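Local coordinates for UPF0255 protein frsA (Vibrio vulnificus, PDB 4I4C) that probably hydrolyses carboxylic esters as a two-domain serine esterase of the alpha/beta-hydrolase clan, at residues A[215-220]-A[404-409]. Residues are numbered along the deposited sequence; the frame is centred on the assembly and turned at random.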
ATOM      1  N   ASP A 215      -9.244  12.694   7.210  1.00 21.17           N
ATOM      2  CA  ASP A 215      -8.649  13.457   8.295  1.00 22.49           C
ATOM      3  C   ASP A 215      -7.654  14.518   7.829  1.00 27.26           C
ATOM      4  O   ASP A 215      -7.180  15.315   8.641  1.00 34.29           O
ATOM      5  CB  ASP A 215      -7.962  12.512   9.280  1.00 18.98           C
ATOM      6  CG  ASP A 215      -8.955  11.634  10.042  1.00 30.38           C
ATOM      7  OD1 ASP A 215     -10.154  11.974  10.089  1.00 30.41           O
ATOM      8  OD2 ASP A 215      -8.532  10.604  10.601  1.00 35.50           O
ATOM      9  N   HIS A 216      -7.334  14.525   6.537  1.00 22.24           N
ATOM     10  CA  HIS A 216      -6.306  15.420   6.014  1.00 23.83           C
ATOM     11  C   HIS A 216      -6.687  16.152   4.721  1.00 26.21           C
ATOM     12  O   HIS A 216      -6.855  17.370   4.722  1.00 28.52           O
ATOM     13  CB  HIS A 216      -4.978  14.674   5.855  1.00 25.83           C
ATOM     14  CG  HIS A 216      -4.438  14.140   7.147  1.00 32.46           C
ATOM     15  ND1 HIS A 216      -4.957  13.021   7.762  1.00 40.31           N
ATOM     16  CD2 HIS A 216      -3.439  14.579   7.948  1.00 33.53           C
ATOM     17  CE1 HIS A 216      -4.299  12.791   8.883  1.00 38.71           C
ATOM     18  NE2 HIS A 216      -3.370  13.721   9.019  1.00 39.66           N
ATOM     19  N   LEU A 217      -6.815  15.418   3.623  1.00 20.70           N
ATOM     20  CA  LEU A 217      -7.094  16.048   2.339  1.00 21.23           C
ATOM     21  C   LEU A 217      -8.457  16.750   2.297  1.00 24.27           C
ATOM     22  O   LEU A 217      -8.593  17.821   1.700  1.00 23.95           O
ATOM     23  CB  LEU A 217      -6.986  15.023   1.215  1.00 20.34           C
ATOM     24  CG  LEU A 217      -5.629  14.342   1.061  1.00 24.28           C
ATOM     25  CD1 LEU A 217      -5.732  13.178   0.083  1.00 19.44           C
ATOM     26  CD2 LEU A 217      -4.600  15.338   0.595  1.00 23.66           C
ATOM     27  N   ALA A 218      -9.462  16.158   2.935  1.00 19.50           N
ATOM     28  CA  ALA A 218     -10.832  16.650   2.799  1.00 25.15           C
ATOM     29  C   ALA A 218     -11.012  18.020   3.428  1.00 31.65           C
ATOM     30  O   ALA A 218     -11.877  18.786   3.009  1.00 32.54           O
ATOM     31  CB  ALA A 218     -11.839  15.668   3.405  1.00 20.90           C
ATOM     32  N   LYS A 219     -10.200  18.315   4.442  1.00 34.76           N
ATOM     33  CA  LYS A 219     -10.292  19.577   5.166  1.00 37.64           C
ATOM     34  C   LYS A 219      -9.853  20.744   4.289  1.00 32.33           C
ATOM     35  O   LYS A 219     -10.099  21.905   4.612  1.00 29.01           O
ATOM     36  CB  LYS A 219      -9.497  19.500   6.475  1.00 43.98           C
ATOM     37  CG  LYS A 219     -10.178  18.577   7.495  1.00 53.95           C
ATOM     38  CD  LYS A 219      -9.377  18.365   8.772  1.00 57.40           C
ATOM     39  CE  LYS A 219     -10.195  17.545   9.768  1.00 56.15           C
ATOM     40  NZ  LYS A 219      -9.371  16.916  10.839  1.00 55.33           N
ATOM     41  N   HIS A 220      -9.238  20.418   3.157  1.00 32.55           N
ATOM     42  CA  HIS A 220      -8.815  21.421   2.183  1.00 33.88           C
ATOM     43  C   HIS A 220      -9.554  21.279   0.859  1.00 29.48           C
ATOM     44  O   HIS A 220      -9.158  21.868  -0.151  1.00 30.01           O
ATOM     45  CB  HIS A 220      -7.312  21.317   1.941  1.00 36.65           C
ATOM     46  CG  HIS A 220      -6.486  21.633   3.145  1.00 37.97           C
ATOM     47  ND1 HIS A 220      -6.006  20.660   3.997  1.00 45.32           N
ATOM     48  CD2 HIS A 220      -6.066  22.815   3.650  1.00 35.69           C
ATOM     49  CE1 HIS A 220      -5.320  21.229   4.970  1.00 39.21           C
ATOM     50  NE2 HIS A 220      -5.339  22.536   4.783  1.00 36.18           N
ATOM     51  N   LEU A 404       3.642  17.450   7.145  1.00 23.23           N
ATOM     52  CA  LEU A 404       4.535  18.045   6.147  1.00 31.07           C
ATOM     53  C   LEU A 404       4.013  17.855   4.724  1.00 30.51           C
ATOM     54  O   LEU A 404       4.208  18.711   3.842  1.00 20.49           O
ATOM     55  CB  LEU A 404       5.916  17.399   6.257  1.00 32.75           C
ATOM     56  CG  LEU A 404       6.733  17.813   7.481  1.00 32.80           C
ATOM     57  CD1 LEU A 404       7.931  16.907   7.637  1.00 32.49           C
ATOM     58  CD2 LEU A 404       7.183  19.256   7.346  1.00 34.01           C
ATOM     59  N   ALA A 405       3.364  16.712   4.517  1.00 20.92           N
ATOM     60  CA  ALA A 405       2.777  16.354   3.233  1.00 22.75           C
ATOM     61  C   ALA A 405       1.643  17.291   2.871  1.00 27.92           C
ATOM     62  O   ALA A 405       1.581  17.808   1.757  1.00 21.10           O
ATOM     63  CB  ALA A 405       2.256  14.927   3.283  1.00 22.09           C
ATOM     64  N   ILE A 406       0.724  17.484   3.808  1.00 26.44           N
ATOM     65  CA  ILE A 406      -0.449  18.301   3.542  1.00 30.08           C
ATOM     66  C   ILE A 406      -0.047  19.778   3.361  1.00 31.06           C
ATOM     67  O   ILE A 406      -0.626  20.495   2.534  1.00 27.19           O
ATOM     68  CB  ILE A 406      -1.558  18.076   4.611  1.00 33.88           C
ATOM     69  CG1 ILE A 406      -2.611  17.089   4.090  1.00 33.39           C
ATOM     70  CG2 ILE A 406      -2.253  19.369   4.969  1.00 33.90           C
ATOM     71  CD1 ILE A 406      -2.049  15.864   3.397  1.00 30.04           C
ATOM     72  N   LYS A 407       0.960  20.219   4.110  1.00 29.61           N
ATOM     73  CA  LYS A 407       1.482  21.584   3.948  1.00 29.61           C
ATOM     74  C   LYS A 407       2.071  21.804   2.557  1.00 25.61           C
ATOM     75  O   LYS A 407       1.872  22.859   1.939  1.00 30.80           O
ATOM     76  CB  LYS A 407       2.527  21.927   5.021  1.00 22.72           C
ATOM     77  CG  LYS A 407       1.930  22.540   6.277  1.00 42.96           C
ATOM     78  CD  LYS A 407       1.096  23.785   5.955  1.00 48.09           C
ATOM     79  CE  LYS A 407       1.927  24.861   5.255  1.00 53.57           C
ATOM     80  NZ  LYS A 407       1.208  26.166   5.156  1.00 57.20           N
ATOM     81  N   TRP A 408       2.792  20.797   2.080  1.00 27.52           N
ATOM     82  CA  TRP A 408       3.384  20.824   0.751  1.00 30.80           C
ATOM     83  C   TRP A 408       2.276  20.941  -0.288  1.00 32.41           C
ATOM     84  O   TRP A 408       2.365  21.742  -1.219  1.00 28.74           O
ATOM     85  CB  TRP A 408       4.190  19.546   0.534  1.00 22.27           C
ATOM     86  CG  TRP A 408       5.105  19.544  -0.659  1.00 31.09           C
ATOM     87  CD1 TRP A 408       4.837  19.038  -1.904  1.00 29.86           C
ATOM     88  CD2 TRP A 408       6.449  20.040  -0.710  1.00 30.48           C
ATOM     89  NE1 TRP A 408       5.930  19.195  -2.724  1.00 26.24           N
ATOM     90  CE2 TRP A 408       6.932  19.803  -2.016  1.00 28.86           C
ATOM     91  CE3 TRP A 408       7.289  20.658   0.221  1.00 27.36           C
ATOM     92  CZ2 TRP A 408       8.219  20.162  -2.411  1.00 29.75           C
ATOM     93  CZ3 TRP A 408       8.567  21.013  -0.170  1.00 33.73           C
ATOM     94  CH2 TRP A 408       9.020  20.763  -1.474  1.00 35.12           C
ATOM     95  N   LEU A 409       1.222  20.147  -0.113  1.00 30.44           N
ATOM     96  CA  LEU A 409       0.106  20.156  -1.053  1.00 30.33           C
ATOM     97  C   LEU A 409      -0.699  21.438  -0.940  1.00 27.32           C
ATOM     98  O   LEU A 409      -1.151  21.986  -1.939  1.00 31.88           O
ATOM     99  CB  LEU A 409      -0.776  18.930  -0.844  1.00 29.92           C
ATOM    100  CG  LEU A 409      -0.032  17.662  -1.254  1.00 27.55           C
ATOM    101  CD1 LEU A 409      -0.562  16.453  -0.506  1.00 32.20           C
ATOM    102  CD2 LEU A 409      -0.131  17.453  -2.760  1.00 26.02           C
TER
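Ile406 meets His216, Leu217 and His220 with a chi1 of -98°, away from the usual staggered values, and a chi2 of 44°, torsions that set CG1 against His216, CD1 against Leu217 and CG2 against His220. The setting is an alpha/beta-hydrolase fold, and the example illustrates how neighbouring helices on one face of its central sheet can be joined largely through one branched side chain: helix 210-217 and the turn after it lie against helix 394-413, close to the C-terminus. Ile406 CG1 rests 3.8 Å from His216 CB, so the contact is made by the root of that histidine and not by its ring. The side chain of His216 also lies about 4 Å from a bound polyether, probably from the crystallisation liquor. Leu217 holds CG anti to its carbonyl carbon, and from there its CD2 meets the methyl CD1 of Ile406 at 3.8 Å. That same leucine methyl approaches Leu409 CD1, one helical turn from Ile406, at 4.3 Å; Leu217 and Leu409 both reach Val196 of strand 193-199, which ties this apolar side of the contact to the sheet. On the other branch of Ile406 stands His220, whose ND1 donates a weak hydrogen bond of 3.5 Å to His216 O, at an N-H...O angle of 154°. This bond probably helps to orient the imidazole, whose CE1 comes to 3.6 Å from Ile406 CG2.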